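Fructose-bisphosphate aldolase (Plasmodium falciparum, PDB 4TR9) is a class I aldolase, an enzyme of the TIM-barrel clan in which a core of parallel strands is surrounded by helices. Local coordinates at residues Y65-F70 and Q91-G96; I53-E56 and E60-A63. All coordinates share one frame; numbering follows the deposited sequence. Where two conformers were deposited one is given.

Contact 1: Y65-F70 and Q91-G96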
loop_
_atom_site.group_PDB
_atom_site.type_symbol
_atom_site.label_atom_id
_atom_site.label_comp_id
_atom_site.label_asym_id
_atom_site.label_seq_id
_atom_site.Cartn_x
_atom_site.Cartn_y
_atom_site.Cartn_z
ATOM N N TYR A 65 43.038 -7.376 -17.758
ATOM C CA TYR A 65 41.845 -7.882 -18.424
ATOM C C TYR A 65 40.884 -6.761 -18.798
ATOM O O TYR A 65 40.383 -6.715 -19.921
ATOM C CB TYR A 65 41.124 -8.904 -17.545
ATOM C CG TYR A 65 39.791 -9.325 -18.116
ATOM C CD1 TYR A 65 39.710 -9.915 -19.368
ATOM C CD2 TYR A 65 38.616 -9.126 -17.406
ATOM C CE1 TYR A 65 38.497 -10.298 -19.901
ATOM C CE2 TYR A 65 37.396 -9.508 -17.929
ATOM C CZ TYR A 65 37.344 -10.093 -19.176
ATOM O OH TYR A 65 36.137 -10.477 -19.705
ATOM N N ARG A 66 40.625 -5.862 -17.856
ATOM C CA ARG A 66 39.731 -4.735 -18.099
ATOM C C ARG A 66 40.349 -3.760 -19.094
ATOM O O ARG A 66 39.643 -3.019 -19.775
ATOM C CB ARG A 66 39.395 -4.020 -16.788
ATOM C CG ARG A 66 37.997 -4.319 -16.263
ATOM C CD ARG A 66 37.811 -5.799 -15.967
ATOM N NE ARG A 66 38.338 -6.171 -14.658
ATOM C CZ ARG A 66 37.601 -6.265 -13.556
ATOM N NH1 ARG A 66 38.163 -6.610 -12.406
ATOM N NH2 ARG A 66 36.298 -6.015 -13.603
ATOM N N ASP A 67 41.677 -3.767 -19.175
ATOM C CA ASP A 67 42.386 -2.951 -20.153
ATOM C C ASP A 67 42.156 -3.511 -21.550
ATOM O O ASP A 67 42.054 -2.766 -22.524
ATOM C CB ASP A 67 43.884 -2.901 -19.841
ATOM C CG ASP A 67 44.698 -2.317 -20.980
ATOM O OD1 ASP A 67 44.791 -1.076 -21.070
ATOM O OD2 ASP A 67 45.248 -3.101 -21.783
ATOM N N LEU A 68 42.076 -4.835 -21.634
ATOM C CA LEU A 68 41.822 -5.519 -22.895
ATOM C C LEU A 68 40.437 -5.172 -23.423
ATOM O O LEU A 68 40.245 -4.987 -24.624
ATOM C CB LEU A 68 41.965 -7.034 -22.715
ATOM C CG LEU A 68 41.757 -7.958 -23.918
ATOM C CD1 LEU A 68 42.672 -9.159 -23.800
ATOM C CD2 LEU A 68 40.310 -8.419 -24.027
ATOM N N LEU A 69 39.474 -5.085 -22.512
ATOM C CA LEU A 69 38.097 -4.781 -22.878
ATOM C C LEU A 69 37.937 -3.328 -23.306
ATOM O O LEU A 69 37.434 -3.042 -24.392
ATOM C CB LEU A 69 37.154 -5.084 -21.711
ATOM C CG LEU A 69 37.091 -6.531 -21.215
ATOM C CD1 LEU A 69 36.178 -6.638 -20.003
ATOM C CD2 LEU A 69 36.622 -7.460 -22.323
ATOM N N PHE A 70 38.376 -2.412 -22.449
ATOM C CA PHE A 70 38.132 -0.990 -22.661
ATOM C C PHE A 70 39.103 -0.393 -23.674
ATOM O O PHE A 70 38.844 0.667 -24.244
ATOM C CB PHE A 70 38.225 -0.232 -21.334
ATOM C CG PHE A 70 37.383 -0.825 -20.235
ATOM C CD1 PHE A 70 36.205 -1.493 -20.527
ATOM C CD2 PHE A 70 37.775 -0.717 -18.912
ATOM C CE1 PHE A 70 35.436 -2.044 -19.522
ATOM C CE2 PHE A 70 37.008 -1.265 -17.902
ATOM C CZ PHE A 70 35.839 -1.931 -18.209
ATOM N N GLN A 91 41.607 2.917 -11.399
ATOM C CA GLN A 91 42.728 2.054 -11.753
ATOM C C GLN A 91 43.400 2.487 -13.056
ATOM O O GLN A 91 42.768 3.091 -13.921
ATOM C CB GLN A 91 42.257 0.602 -11.861
ATOM C CG GLN A 91 43.366 -0.430 -11.735
ATOM C CD GLN A 91 42.837 -1.850 -11.748
ATOM O OE1 GLN A 91 41.789 -2.130 -12.330
ATOM N NE2 GLN A 91 43.560 -2.755 -11.098
ATOM N N LYS A 92 44.686 2.173 -13.182
ATOM C CA LYS A 92 45.441 2.504 -14.385
ATOM C C LYS A 92 46.150 1.267 -14.935
ATOM O O LYS A 92 46.565 0.388 -14.179
ATOM C CB LYS A 92 46.443 3.629 -14.092
ATOM C CG LYS A 92 47.894 3.308 -14.417
ATOM C CD LYS A 92 48.651 2.808 -13.196
ATOM C CE LYS A 92 48.823 3.911 -12.165
ATOM N NZ LYS A 92 49.596 5.060 -12.709
ATOM N N ASN A 93 46.278 1.200 -16.259
ATOM C CA ASN A 93 46.906 0.053 -16.915
ATOM C C ASN A 93 48.435 0.092 -16.884
ATOM O O ASN A 93 49.034 0.769 -16.049
ATOM C CB ASN A 93 46.425 -0.053 -18.365
ATOM C CG ASN A 93 46.638 1.231 -19.154
ATOM O OD1 ASN A 93 47.430 2.092 -18.769
ATOM N ND2 ASN A 93 45.927 1.361 -20.267
ATOM N N GLU A 94 49.059 -0.644 -17.801
ATOM C CA GLU A 94 50.516 -0.690 -17.896
ATOM C C GLU A 94 51.098 0.645 -18.341
ATOM O O GLU A 94 52.044 1.152 -17.738
ATOM C CB GLU A 94 50.962 -1.785 -18.868
ATOM C CG GLU A 94 50.964 -3.189 -18.290
ATOM C CD GLU A 94 51.639 -4.190 -19.210
ATOM O OE1 GLU A 94 51.933 -3.827 -20.369
ATOM O OE2 GLU A 94 51.881 -5.335 -18.775
ATOM N N ALA A 95 50.528 1.207 -19.403
ATOM C CA ALA A 95 51.036 2.438 -19.998
ATOM C C ALA A 95 50.922 3.628 -19.050
ATOM O O ALA A 95 51.601 4.636 -19.226
ATOM C CB ALA A 95 50.305 2.732 -21.300
ATOM N N GLY A 96 50.061 3.508 -18.046
ATOM C CA GLY A 96 49.862 4.581 -17.091
ATOM C C GLY A 96 48.542 5.293 -17.310
ATOM O O GLY A 96 48.189 6.210 -16.568
#

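Contact 2: I53-E56 and E60-A63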
loop_
_atom_site.group_PDB
_atom_site.type_symbol
_atom_site.label_atom_id
_atom_site.label_comp_id
_atom_site.label_asym_id
_atom_site.label_seq_id
_atom_site.Cartn_x
_atom_site.Cartn_y
_atom_site.Cartn_z
ATOM N N ILE A 53 39.855 -20.193 -16.763
ATOM C CA ILE A 53 40.899 -20.136 -17.779
ATOM C C ILE A 53 42.273 -20.363 -17.161
ATOM O O ILE A 53 43.297 -20.108 -17.796
ATOM C CB ILE A 53 40.897 -18.787 -18.521
ATOM C CG1 ILE A 53 41.077 -17.634 -17.533
ATOM C CG2 ILE A 53 39.613 -18.622 -19.319
ATOM C CD1 ILE A 53 41.121 -16.270 -18.186
ATOM N N LYS A 54 42.278 -20.846 -15.919
ATOM C CA LYS A 54 43.508 -21.128 -15.181
ATOM C C LYS A 54 44.402 -19.894 -15.110
ATOM O O LYS A 54 45.435 -19.819 -15.774
ATOM C CB LYS A 54 44.266 -22.301 -15.812
ATOM C CG LYS A 54 43.808 -23.674 -15.333
ATOM C CD LYS A 54 42.392 -23.996 -15.789
ATOM C CE LYS A 54 41.836 -25.202 -15.053
ATOM N NZ LYS A 54 40.429 -25.487 -15.446
ATOM N N LEU A 55 43.987 -18.932 -14.295
ATOM C CA LEU A 55 44.697 -17.669 -14.164
ATOM C C LEU A 55 44.611 -17.164 -12.730
ATOM O O LEU A 55 43.546 -17.202 -12.114
ATOM C CB LEU A 55 44.121 -16.634 -15.132
ATOM C CG LEU A 55 44.714 -15.226 -15.090
ATOM C CD1 LEU A 55 46.188 -15.253 -15.460
ATOM C CD2 LEU A 55 43.939 -14.298 -16.014
ATOM N N GLU A 56 45.734 -16.695 -12.198
ATOM C CA GLU A 56 45.773 -16.195 -10.828
ATOM C C GLU A 56 45.045 -14.857 -10.719
ATOM O O GLU A 56 45.181 -13.990 -11.584
ATOM C CB GLU A 56 47.222 -16.066 -10.339
ATOM C CG GLU A 56 48.110 -15.129 -11.155
ATOM C CD GLU A 56 48.673 -15.773 -12.414
ATOM O OE1 GLU A 56 48.143 -16.816 -12.850
ATOM O OE2 GLU A 56 49.654 -15.232 -12.968
ATOM N N GLU A 60 47.112 -7.119 -10.966
ATOM C CA GLU A 60 47.704 -6.891 -12.279
ATOM C C GLU A 60 46.860 -7.531 -13.374
ATOM O O GLU A 60 46.680 -6.954 -14.445
ATOM C CB GLU A 60 49.136 -7.434 -12.335
ATOM C CG GLU A 60 50.171 -6.567 -11.629
ATOM C CD GLU A 60 50.108 -6.682 -10.118
ATOM O OE1 GLU A 60 49.533 -7.672 -9.618
ATOM O OE2 GLU A 60 50.634 -5.782 -9.430
ATOM N N ASN A 61 46.344 -8.725 -13.101
ATOM C CA ASN A 61 45.529 -9.445 -14.072
ATOM C C ASN A 61 44.155 -8.811 -14.259
ATOM O O ASN A 61 43.639 -8.757 -15.376
ATOM C CB ASN A 61 45.372 -10.908 -13.658
ATOM C CG ASN A 61 46.668 -11.683 -13.765
ATOM O OD1 ASN A 61 47.585 -11.286 -14.483
ATOM N ND2 ASN A 61 46.749 -12.802 -13.055
ATOM N N ARG A 62 43.564 -8.337 -13.167
ATOM C CA ARG A 62 42.279 -7.652 -13.237
ATOM C C ARG A 62 42.414 -6.367 -14.044
ATOM O O ARG A 62 41.553 -6.042 -14.861
ATOM C CB ARG A 62 41.743 -7.345 -11.838
ATOM C CG ARG A 62 41.360 -8.577 -11.035
ATOM C CD ARG A 62 40.572 -8.200 -9.790
ATOM N NE ARG A 62 41.341 -7.349 -8.888
ATOM C CZ ARG A 62 42.084 -7.806 -7.885
ATOM N NH1 ARG A 62 42.750 -6.960 -7.113
ATOM N NH2 ARG A 62 42.160 -9.109 -7.655
ATOM N N ALA A 63 43.504 -5.645 -13.813
ATOM C CA ALA A 63 43.788 -4.432 -14.568
ATOM C C ALA A 63 44.042 -4.765 -16.035
ATOM O O ALA A 63 43.525 -4.095 -16.928
ATOM C CB ALA A 63 44.981 -3.702 -13.974
#

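Contact 1: Y65-F70 and Q91-G96
Asp67 and Asn93 meet through quite different first torsions: the aspartate extends its CG away from its own backbone N (chi1 168°), while Asn93 tucks its CG between its backbone N and carbonyl carbon (chi1 54°). They join two parts of the outer layer of a TIM barrel, helix 59-70 and the loop that runs from helix 86-89 to helix 99-105. Asn93 ND2 donates to Asp67 OD1 over 2.8 Å, with an N-H...O angle of 156°. The oxygen is met almost in line with its C-O bond, and it lies close to the amide plane of the donor, although the carboxylate itself is turned steeply against that amide. Asp67 OD1 also lies 3.3 Å from Asn93 CB; a single carboxylate oxygen thus makes the closest approaches to both the amide nitrogen and CB. The other carboxylate oxygen faces Arg331, its partner in a long, weak ion pair, and both side chains lean on Leu102 of helix 99-105. Each end of the asparagine amide is thus put to use. While ND2 reaches for the helix, Asn93 OD1 turns back to its own loop and accepts a weak hydrogen bond from Gly96 N at 3.1 Å.

Contact 2: I53-E56 and E60-A63
Asn61 is the hub of this contact, with far more surface buried than Glu56 or Leu55, and it illustrates how a single side chain early in a helix can bind the loop leading into it. Its CG lies anti to the carbonyl carbon and beside the backbone N (chi1 -69°), a setting that swings the amide back toward the preceding chain. There ND2 donates to Glu56 O at an N-H...O angle of 157°. The modelled separation of Asn61 ND2 from Glu56 O, 2.5 Å, is too short to be taken literally; the pairing fits the direction of the N-H, but its exact length is doubtful.

Two side chains flank the same nitrogen. Leu55 sends one methyl branch over the amide, CD1 lying 3.5 Å from Asn61 ND2 and 4.0 Å from Asn61 CG, an apolar cover for part of a polar group. Glu56 arrives across the asparagine at roughly a right angle. Its first torsion sets CG between the backbone N and the carbonyl carbon (chi1 60°), which brings Glu56 CG to 3.3 Å from Asn61 ND2; the bend at chi2 then turns the carboxylate back toward the amide nitrogen. Glu56 OE2 remains 3.8 Å from Asn61 ND2, and the carboxylate is turned steeply against the amide, so the glutamate engages mainly through its carbonyl and its aliphatic stem.

Phe50 of helix 43-52 packs against both Leu55 and Asn61, while Leu55 also touches Trp320 of helix 310-320. The backbone N of Asn61 is in turn hydrogen-bonded to Thr58 OG1, which adds a second tie between the helix start and the chain just before it. A side-chain-to-backbone bond thus ties the start of helix 59-70 to the loop that follows helix 43-52, within the crossover from strand 35-39 to strand 79-84 of the TIM barrel.

Overall arrangement
Helix 59-70 is the element common to both contacts, which follow one another along the chain: both segments of contact 2 precede those of contact 1 in the sequence. Its early turns are tied to the loop it emerges from, its later turns to a loop reached only after strand 79-84 of the barrel and helix 86-89. The two centres are 12 Å apart, in the same outer region of the chain, and the contacts touch where Gln91 NE2 packs 3.3 Å from Ala63 CB. One outer helix is thereby linked both to the loop just before it and to a loop beyond the next strand, without involving another subunit.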